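Local coordinates for putative regulatory protein SCO4313 (Streptomyces coelicolor, PDB 2OI8) that probably binds DNA as a TetR-family transcriptional regulator, at residues G147-D157 against P169-L177; G33-A41 against L53-I64. All coordinates share one frame; numbering follows the deposited sequence.

Contact 1 of 2, residues G147-D157 against P169-L177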
loop_
_atom_site.group_PDB
_atom_site.type_symbol
_atom_site.label_atom_id
_atom_site.label_comp_id
_atom_site.label_asym_id
_atom_site.label_seq_id
_atom_site.Cartn_x
_atom_site.Cartn_y
_atom_site.Cartn_z
ATOM N N GLY A 147 11.037 29.165 -10.759
ATOM C CA GLY A 147 11.052 27.764 -10.253
ATOM C C GLY A 147 12.263 27.494 -9.372
ATOM O O GLY A 147 13.218 28.290 -9.361
ATOM N N THR A 148 12.225 26.379 -8.629
ATOM C CA THR A 148 13.375 25.957 -7.800
ATOM C C THR A 148 14.134 24.771 -8.400
ATOM O O THR A 148 13.528 23.805 -8.867
ATOM C CB THR A 148 12.997 25.622 -6.329
ATOM O OG1 THR A 148 11.749 26.240 -5.988
ATOM C CG2 THR A 148 14.103 26.115 -5.366
ATOM N N ASP A 149 15.463 24.878 -8.356
ATOM C CA ASP A 149 16.419 23.933 -8.950
ATOM C C ASP A 149 16.266 22.482 -8.534
ATOM O O ASP A 149 15.688 22.192 -7.481
ATOM C CB ASP A 149 17.849 24.385 -8.641
ATOM C CG ASP A 149 17.967 25.125 -7.302
ATOM O OD1 ASP A 149 17.174 24.863 -6.361
ATOM O OD2 ASP A 149 18.871 25.980 -7.203
ATOM N N GLY A 150 16.798 21.577 -9.359
ATOM C CA GLY A 150 16.687 20.135 -9.121
ATOM C C GLY A 150 16.144 19.391 -10.326
ATOM O O GLY A 150 15.229 19.867 -11.007
ATOM N N ALA A 151 16.689 18.204 -10.566
ATOM C CA ALA A 151 16.378 17.421 -11.763
ATOM C C ALA A 151 14.908 16.979 -11.979
ATOM O O ALA A 151 14.453 16.911 -13.132
ATOM C CB ALA A 151 17.314 16.214 -11.847
ATOM N N PHE A 152 14.172 16.677 -10.908
ATOM C CA PHE A 152 12.777 16.254 -11.071
ATOM C C PHE A 152 11.848 17.399 -11.457
ATOM O O PHE A 152 10.976 17.223 -12.332
ATOM C CB PHE A 152 12.267 15.522 -9.834
ATOM C CG PHE A 152 10.904 14.887 -10.012
ATOM C CD1 PHE A 152 10.619 14.084 -11.130
ATOM C CD2 PHE A 152 9.904 15.061 -9.038
ATOM C CE1 PHE A 152 9.350 13.481 -11.282
ATOM C CE2 PHE A 152 8.629 14.461 -9.180
ATOM C CZ PHE A 152 8.359 13.673 -10.302
ATOM N N ASP A 153 12.042 18.566 -10.818
ATOM C CA ASP A 153 11.349 19.812 -11.185
ATOM C C ASP A 153 11.468 20.083 -12.692
ATOM O O ASP A 153 10.469 20.362 -13.360
ATOM C CB ASP A 153 11.884 21.029 -10.401
ATOM C CG ASP A 153 11.983 20.776 -8.892
ATOM O OD1 ASP A 153 11.098 20.113 -8.311
ATOM O OD2 ASP A 153 12.957 21.260 -8.278
ATOM N N ALA A 154 12.686 19.986 -13.226
ATOM C CA ALA A 154 12.922 20.179 -14.664
ATOM C C ALA A 154 12.032 19.274 -15.514
ATOM O O ALA A 154 11.451 19.717 -16.512
ATOM C CB ALA A 154 14.384 19.933 -15.004
ATOM N N HIS A 155 11.941 18.009 -15.112
ATOM C CA HIS A 155 11.058 17.058 -15.761
ATOM C C HIS A 155 9.598 17.508 -15.695
ATOM O O HIS A 155 8.868 17.421 -16.678
ATOM C CB HIS A 155 11.224 15.700 -15.095
ATOM C CG HIS A 155 10.215 14.684 -15.519
ATOM N ND1 HIS A 155 10.273 14.039 -16.736
ATOM C CD2 HIS A 155 9.132 14.180 -14.873
ATOM C CE1 HIS A 155 9.272 13.178 -16.819
ATOM N NE2 HIS A 155 8.562 13.251 -15.706
ATOM N N LEU A 156 9.192 18.002 -14.531
ATOM C CA LEU A 156 7.796 18.341 -14.260
ATOM C C LEU A 156 7.259 19.515 -15.081
ATOM O O LEU A 156 6.038 19.667 -15.223
ATOM C CB LEU A 156 7.620 18.638 -12.770
ATOM C CG LEU A 156 7.109 17.554 -11.813
ATOM C CD1 LEU A 156 7.472 16.159 -12.266
ATOM C CD2 LEU A 156 7.617 17.807 -10.406
ATOM N N ASP A 157 8.162 20.338 -15.607
ATOM C CA ASP A 157 7.779 21.516 -16.393
ATOM C C ASP A 157 7.157 21.107 -17.714
ATOM O O ASP A 157 6.268 21.782 -18.230
ATOM C CB ASP A 157 8.989 22.421 -16.659
ATOM C CG ASP A 157 9.316 23.318 -15.483
ATOM O OD1 ASP A 157 9.234 24.563 -15.643
ATOM O OD2 ASP A 157 9.647 22.786 -14.392
ATOM N N PRO A 169 5.102 27.046 -9.758
ATOM C CA PRO A 169 6.420 26.574 -10.192
ATOM C C PRO A 169 6.525 25.076 -9.898
ATOM O O PRO A 169 6.009 24.600 -8.876
ATOM C CB PRO A 169 7.396 27.393 -9.319
ATOM C CG PRO A 169 6.593 27.821 -8.104
ATOM C CD PRO A 169 5.210 28.053 -8.624
ATOM N N SER A 170 7.171 24.346 -10.801
ATOM C CA SER A 170 7.189 22.904 -10.720
ATOM C C SER A 170 7.688 22.371 -9.383
ATOM O O SER A 170 7.378 21.234 -9.029
ATOM C CB SER A 170 7.998 22.315 -11.869
ATOM O OG SER A 170 7.240 22.322 -13.073
ATOM N N SER A 171 8.437 23.179 -8.630
ATOM C CA SER A 171 8.897 22.768 -7.289
ATOM C C SER A 171 7.737 22.549 -6.322
ATOM O O SER A 171 7.799 21.668 -5.455
ATOM C CB SER A 171 9.908 23.753 -6.702
ATOM O OG SER A 171 9.483 25.088 -6.859
ATOM N N ALA A 172 6.679 23.338 -6.498
ATOM C CA ALA A 172 5.450 23.162 -5.735
ATOM C C ALA A 172 4.777 21.854 -6.109
ATOM O O ALA A 172 4.233 21.174 -5.244
ATOM C CB ALA A 172 4.507 24.338 -5.955
ATOM N N LEU A 173 4.816 21.485 -7.389
ATOM C CA LEU A 173 4.235 20.200 -7.807
ATOM C C LEU A 173 5.068 19.045 -7.258
ATOM O O LEU A 173 4.526 18.024 -6.817
ATOM C CB LEU A 173 4.109 20.073 -9.331
ATOM C CG LEU A 173 3.340 21.076 -10.200
ATOM C CD1 LEU A 173 3.054 20.474 -11.575
ATOM C CD2 LEU A 173 2.053 21.534 -9.550
ATOM N N HIS A 174 6.387 19.219 -7.290
ATOM C CA HIS A 174 7.328 18.261 -6.722
ATOM C C HIS A 174 7.064 18.069 -5.221
ATOM O O HIS A 174 6.935 16.933 -4.731
ATOM C CB HIS A 174 8.753 18.753 -6.950
ATOM C CG HIS A 174 9.807 17.807 -6.463
ATOM N ND1 HIS A 174 9.521 16.699 -5.694
ATOM C CD2 HIS A 174 11.153 17.833 -6.598
ATOM C CE1 HIS A 174 10.644 16.076 -5.386
ATOM N NE2 HIS A 174 11.649 16.747 -5.921
ATOM N N ARG A 175 6.970 19.181 -4.498
ATOM C CA ARG A 175 6.601 19.123 -3.095
ATOM C C ARG A 175 5.264 18.395 -2.871
ATOM O O ARG A 175 5.168 17.542 -1.992
ATOM C CB ARG A 175 6.552 20.521 -2.510
ATOM C CG ARG A 175 6.152 20.531 -1.058
ATOM C CD ARG A 175 6.252 21.923 -0.522
ATOM N NE ARG A 175 7.637 22.362 -0.531
ATOM C CZ ARG A 175 8.178 23.059 0.456
ATOM N NH1 ARG A 175 7.431 23.379 1.513
ATOM N NH2 ARG A 175 9.453 23.424 0.398
ATOM N N ALA A 176 4.239 18.719 -3.661
ATOM C CA ALA A 176 2.929 18.038 -3.553
ATOM C C ALA A 176 3.010 16.508 -3.715
ATOM O O ALA A 176 2.422 15.744 -2.945
ATOM C CB ALA A 176 1.935 18.628 -4.547
ATOM N N LEU A 177 3.731 16.067 -4.736
ATOM C CA LEU A 177 3.953 14.642 -4.979
ATOM C C LEU A 177 4.693 13.982 -3.808
ATOM O O LEU A 177 4.337 12.895 -3.413
ATOM C CB LEU A 177 4.711 14.453 -6.304
ATOM C CG LEU A 177 3.971 14.903 -7.571
ATOM C CD1 LEU A 177 4.870 14.811 -8.760
ATOM C CD2 LEU A 177 2.733 14.063 -7.797
#

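Contact 2 of 2, residues G33-A41 against L53-I64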
loop_
_atom_site.group_PDB
_atom_site.type_symbol
_atom_site.label_atom_id
_atom_site.label_comp_id
_atom_site.label_asym_id
_atom_site.label_seq_id
_atom_site.Cartn_x
_atom_site.Cartn_y
_atom_site.Cartn_z
ATOM N N GLY A 33 -12.903 -10.020 0.796
ATOM C CA GLY A 33 -12.014 -9.332 -0.134
ATOM C C GLY A 33 -12.674 -8.985 -1.451
ATOM O O GLY A 33 -13.470 -9.759 -1.994
ATOM N N ALA A 34 -12.344 -7.809 -1.968
ATOM C CA ALA A 34 -12.782 -7.421 -3.303
ATOM C C ALA A 34 -12.475 -8.583 -4.242
ATOM O O ALA A 34 -11.616 -9.417 -3.930
ATOM C CB ALA A 34 -12.055 -6.165 -3.744
ATOM N N SER A 35 -13.170 -8.673 -5.376
ATOM C CA SER A 35 -12.891 -9.755 -6.369
ATOM C C SER A 35 -13.674 -11.022 -6.039
ATOM O O SER A 35 -14.353 -11.575 -6.908
ATOM C CB SER A 35 -11.386 -10.066 -6.493
ATOM O OG SER A 35 -11.091 -10.866 -7.630
ATOM N N ALA A 36 -13.581 -11.469 -4.784
ATOM C CA ALA A 36 -14.528 -12.440 -4.247
ATOM C C ALA A 36 -15.890 -11.777 -4.135
ATOM O O ALA A 36 -16.902 -12.451 -3.951
ATOM C CB ALA A 36 -14.069 -12.948 -2.892
ATOM N N LEU A 37 -15.909 -10.452 -4.251
ATOM C CA LEU A 37 -17.143 -9.660 -4.152
ATOM C C LEU A 37 -18.166 -9.994 -5.249
ATOM O O LEU A 37 -17.853 -9.919 -6.432
ATOM C CB LEU A 37 -16.774 -8.175 -4.190
ATOM C CG LEU A 37 -17.824 -7.097 -4.449
ATOM C CD1 LEU A 37 -18.926 -7.094 -3.378
ATOM C CD2 LEU A 37 -17.127 -5.758 -4.515
ATOM N N SER A 38 -19.390 -10.344 -4.859
ATOM C CA SER A 38 -20.386 -10.829 -5.827
ATOM C C SER A 38 -21.818 -10.318 -5.634
ATOM O O SER A 38 -22.404 -10.465 -4.565
ATOM C CB SER A 38 -20.399 -12.360 -5.845
ATOM O OG SER A 38 -21.112 -12.876 -4.737
ATOM N N LEU A 39 -22.382 -9.761 -6.700
ATOM C CA LEU A 39 -23.755 -9.277 -6.712
ATOM C C LEU A 39 -24.786 -10.331 -6.325
ATOM O O LEU A 39 -25.861 -9.995 -5.822
ATOM C CB LEU A 39 -24.106 -8.688 -8.071
ATOM C CG LEU A 39 -23.471 -7.340 -8.393
ATOM C CD1 LEU A 39 -23.743 -6.975 -9.831
ATOM C CD2 LEU A 39 -24.039 -6.277 -7.491
ATOM N N ASN A 40 -24.457 -11.597 -6.545
ATOM C CA ASN A 40 -25.354 -12.682 -6.171
ATOM C C ASN A 40 -25.488 -12.930 -4.683
ATOM O O ASN A 40 -26.573 -13.284 -4.214
ATOM C CB ASN A 40 -24.938 -13.968 -6.841
ATOM C CG ASN A 40 -25.652 -14.192 -8.141
ATOM O OD1 ASN A 40 -25.409 -15.190 -8.812
ATOM N ND2 ASN A 40 -26.549 -13.276 -8.507
ATOM N N ALA A 41 -24.384 -12.774 -3.957
ATOM C CA ALA A 41 -24.398 -12.900 -2.511
ATOM C C ALA A 41 -25.177 -11.732 -1.895
ATOM O O ALA A 41 -25.946 -11.918 -0.948
ATOM C CB ALA A 41 -22.992 -12.950 -1.970
ATOM N N LEU A 53 -30.904 -6.986 -8.691
ATOM C CA LEU A 53 -29.658 -6.375 -8.256
ATOM C C LEU A 53 -28.867 -5.864 -9.454
ATOM O O LEU A 53 -28.197 -4.837 -9.354
ATOM C CB LEU A 53 -28.834 -7.388 -7.465
ATOM C CG LEU A 53 -28.050 -6.967 -6.212
ATOM C CD1 LEU A 53 -27.383 -5.618 -6.368
ATOM C CD2 LEU A 53 -28.916 -6.953 -4.972
ATOM N N TYR A 54 -28.963 -6.554 -10.592
ATOM C CA TYR A 54 -28.323 -6.073 -11.831
ATOM C C TYR A 54 -29.039 -4.881 -12.474
ATOM O O TYR A 54 -28.434 -4.136 -13.243
ATOM C CB TYR A 54 -28.110 -7.213 -12.841
ATOM C CG TYR A 54 -26.976 -8.130 -12.449
ATOM C CD1 TYR A 54 -27.109 -8.991 -11.356
ATOM C CD2 TYR A 54 -25.756 -8.129 -13.158
ATOM C CE1 TYR A 54 -26.076 -9.830 -10.974
ATOM C CE2 TYR A 54 -24.705 -8.972 -12.781
ATOM C CZ TYR A 54 -24.883 -9.822 -11.682
ATOM O OH TYR A 54 -23.883 -10.662 -11.256
ATOM N N ARG A 55 -30.317 -4.692 -12.153
ATOM C CA ARG A 55 -31.021 -3.479 -12.563
ATOM C C ARG A 55 -30.588 -2.245 -11.730
ATOM O O ARG A 55 -30.999 -1.126 -12.028
ATOM C CB ARG A 55 -32.571 -3.690 -12.567
ATOM N N TYR A 56 -29.746 -2.468 -10.715
ATOM C CA TYR A 56 -29.023 -1.400 -9.995
ATOM C C TYR A 56 -27.536 -1.245 -10.352
ATOM O O TYR A 56 -27.001 -0.142 -10.316
ATOM C CB TYR A 56 -29.106 -1.591 -8.484
ATOM C CG TYR A 56 -30.451 -1.251 -7.896
ATOM C CD1 TYR A 56 -30.789 0.061 -7.600
ATOM C CD2 TYR A 56 -31.357 -2.251 -7.601
ATOM C CE1 TYR A 56 -32.038 0.374 -7.048
ATOM C CE2 TYR A 56 -32.574 -1.971 -7.056
ATOM C CZ TYR A 56 -32.927 -0.658 -6.792
ATOM O OH TYR A 56 -34.149 -0.403 -6.253
ATOM N N PHE A 57 -26.862 -2.356 -10.626
ATOM C CA PHE A 57 -25.468 -2.335 -11.078
ATOM C C PHE A 57 -25.310 -3.407 -12.125
ATOM O O PHE A 57 -25.408 -4.599 -11.823
ATOM C CB PHE A 57 -24.501 -2.583 -9.921
ATOM C CG PHE A 57 -24.445 -1.446 -8.942
ATOM C CD1 PHE A 57 -23.768 -0.255 -9.272
ATOM C CD2 PHE A 57 -25.092 -1.543 -7.694
ATOM C CE1 PHE A 57 -23.730 0.831 -8.358
ATOM C CE2 PHE A 57 -25.047 -0.476 -6.773
ATOM C CZ PHE A 57 -24.359 0.719 -7.115
ATOM N N ASP A 58 -25.089 -2.992 -13.361
ATOM C CA ASP A 58 -24.925 -3.963 -14.421
ATOM C C ASP A 58 -23.538 -4.602 -14.319
ATOM O O ASP A 58 -22.662 -4.317 -15.130
ATOM C CB ASP A 58 -25.152 -3.324 -15.791
ATOM C CG ASP A 58 -25.042 -4.330 -16.918
ATOM O OD1 ASP A 58 -25.066 -5.550 -16.611
ATOM O OD2 ASP A 58 -24.911 -3.919 -18.101
ATOM N N GLY A 59 -23.336 -5.436 -13.300
ATOM C CA GLY A 59 -22.097 -6.191 -13.152
ATOM C C GLY A 59 -21.193 -5.689 -12.058
ATOM O O GLY A 59 -21.242 -4.514 -11.682
ATOM N N ARG A 60 -20.340 -6.591 -11.582
ATOM C CA ARG A 60 -19.419 -6.336 -10.500
ATOM C C ARG A 60 -18.506 -5.123 -10.716
ATOM O O ARG A 60 -18.138 -4.440 -9.756
ATOM C CB ARG A 60 -18.588 -7.602 -10.214
ATOM C CG ARG A 60 -17.399 -7.420 -9.211
ATOM C CD ARG A 60 -16.578 -8.708 -9.106
ATOM N NE ARG A 60 -15.121 -8.520 -9.241
ATOM C CZ ARG A 60 -14.501 -8.381 -10.413
ATOM N NH1 ARG A 60 -15.199 -8.367 -11.535
ATOM N NH2 ARG A 60 -13.192 -8.242 -10.480
ATOM N N ASP A 61 -18.116 -4.860 -11.960
ATOM C CA ASP A 61 -17.160 -3.770 -12.199
ATOM C C ASP A 61 -17.828 -2.425 -12.031
ATOM O O ASP A 61 -17.223 -1.509 -11.490
ATOM C CB ASP A 61 -16.497 -3.871 -13.575
ATOM C CG ASP A 61 -15.476 -5.012 -13.665
ATOM O OD1 ASP A 61 -14.995 -5.498 -12.611
ATOM O OD2 ASP A 61 -15.174 -5.426 -14.809
ATOM N N GLU A 62 -19.074 -2.327 -12.481
ATOM C CA GLU A 62 -19.915 -1.156 -12.229
ATOM C C GLU A 62 -20.063 -0.843 -10.739
ATOM O O GLU A 62 -20.048 0.323 -10.336
ATOM C CB GLU A 62 -21.302 -1.354 -12.822
ATOM C CG GLU A 62 -21.405 -1.008 -14.281
ATOM C CD GLU A 62 -22.824 -0.650 -14.681
ATOM O OE1 GLU A 62 -23.658 -0.316 -13.789
ATOM O OE2 GLU A 62 -23.097 -0.698 -15.901
ATOM N N LEU A 63 -20.217 -1.890 -9.932
ATOM C CA LEU A 63 -20.308 -1.723 -8.513
ATOM C C LEU A 63 -18.957 -1.300 -7.969
ATOM O O LEU A 63 -18.889 -0.353 -7.193
ATOM C CB LEU A 63 -20.778 -3.003 -7.840
ATOM C CG LEU A 63 -20.805 -2.925 -6.307
ATOM C CD1 LEU A 63 -21.711 -1.793 -5.749
ATOM C CD2 LEU A 63 -21.230 -4.266 -5.746
ATOM N N ILE A 64 -17.885 -1.983 -8.382
ATOM C CA ILE A 64 -16.550 -1.645 -7.900
ATOM C C ILE A 64 -16.296 -0.183 -8.237
ATOM O O ILE A 64 -15.941 0.623 -7.349
ATOM C CB ILE A 64 -15.435 -2.492 -8.570
ATOM C CG1 ILE A 64 -15.515 -3.991 -8.214
ATOM C CG2 ILE A 64 -14.050 -1.883 -8.283
ATOM C CD1 ILE A 64 -15.280 -4.294 -6.787
HETATM O O HOH W 1 -23.027 -12.205 -8.911
#

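Contact 1 of 2, residues G147-D157 against P169-L177
Thr148 OG1 and Ser171 OG lie 2.7 Å apart in a hydrogen bond between two hydroxyls, tying the loop ahead of helix 151-157 to the first turn of helix 170-177. Beside this bond, Pro169 lays its CB against the CA of Gly147. One residue before Ser171, the buried Ser170 uses its OG to donate to Asp157 OD2 at 2.8 Å, reaching that oxygen from above the carboxylate plane. Phe152 and His174 form a T-shaped pair, centroids 5.1 Å apart and planes at 89°. The phenyl edge supplies CD2, which stands over the centre of the imidazole face; the His174 ring, CG anti to the backbone N (chi1 -177°), presents that face. The next atom of the phenyl edge, Phe152 CE2, meets Leu177 CD1 at 3.8 Å. Leu156 enters as a knob into the hole formed by Ser170, Leu173, His174 and Leu177, its CD2 4.3 Å from Leu173 CB. Within the TetR-like C-terminal domain this is a steep helix-helix crossing: the axes of the short segments run at 109° to each other, with a closest approach of 8.6 Å. Helix 129-139 packs against helix 170-191 through Leu173, Ala176 and Leu177, while the second subunit sets its Leu205 on Phe152 and its Ala208 on His174.

Contact 2 of 2, residues G33-A41 against L53-I64
Leu39 is the side chain that helix 39-41 pushes into the 53-64 segment, and its two methyls go separate ways. CD1 sits over the face of the Tyr54 ring in a CH-pi contact, 3.7 Å from the centroid and 17° off the normal, and it also touches the backbone of Phe57 and Gly59. CD2 turns to Leu53 CD1 at 3.6 Å and to Leu63 CD2 at 3.9 Å. With CG anti to the carbonyl carbon (chi1 -73°), the fork points in among Leu53, Tyr54, Phe57 and Leu63. An alanine in place of Leu39 is likely to leave the Tyr54 face and the Leu53 and Leu63 methyls without their filler, opening a gap inside the domain. This is the helix-turn-helix unit of the TetR family: helices 39-45 and 50-54 make the predicted DNA-binding motif, and helix 60-84 closes over its core. Two residues earlier, Leu37 sets CD2 against Ile64 CD1, the two side chains sliding past each other in opposite directions. Arg60 also comes close, its CD 3.2 Å from Leu37 O, while its NH1 forms a salt bridge with Asp61 OD1, the oxygen well out of the guanidinium plane. The exposed side, at Tyr54 and Asn40, is looser: a water bridges Asn40 N at 2.8 Å and Tyr54 OH at 2.9 Å, and no direct hydrogen bond crosses between the segments.

Overall arrangement
The two contacts lie on opposite sides of the chain's centre, their own centres 41 Å apart and their nearest atoms about 23 Å apart. Contact 2 comes first along the chain and closes before contact 1 opens. It belongs to the N-terminal DNA-binding domain, where helix 39-45, helix 50-54 and the start of helix 60-84 meet; contact 1 joins helices 151-158 and 170-191 within the C-terminal domain. They share no helix. Both reach the second subunit, contact 1 through several residues and contact 2 through residues that include Ser35, on Ala32 of that chain. That division fits a TetR-type dimer, with a probable DNA-reading end and a separate C-terminal domain.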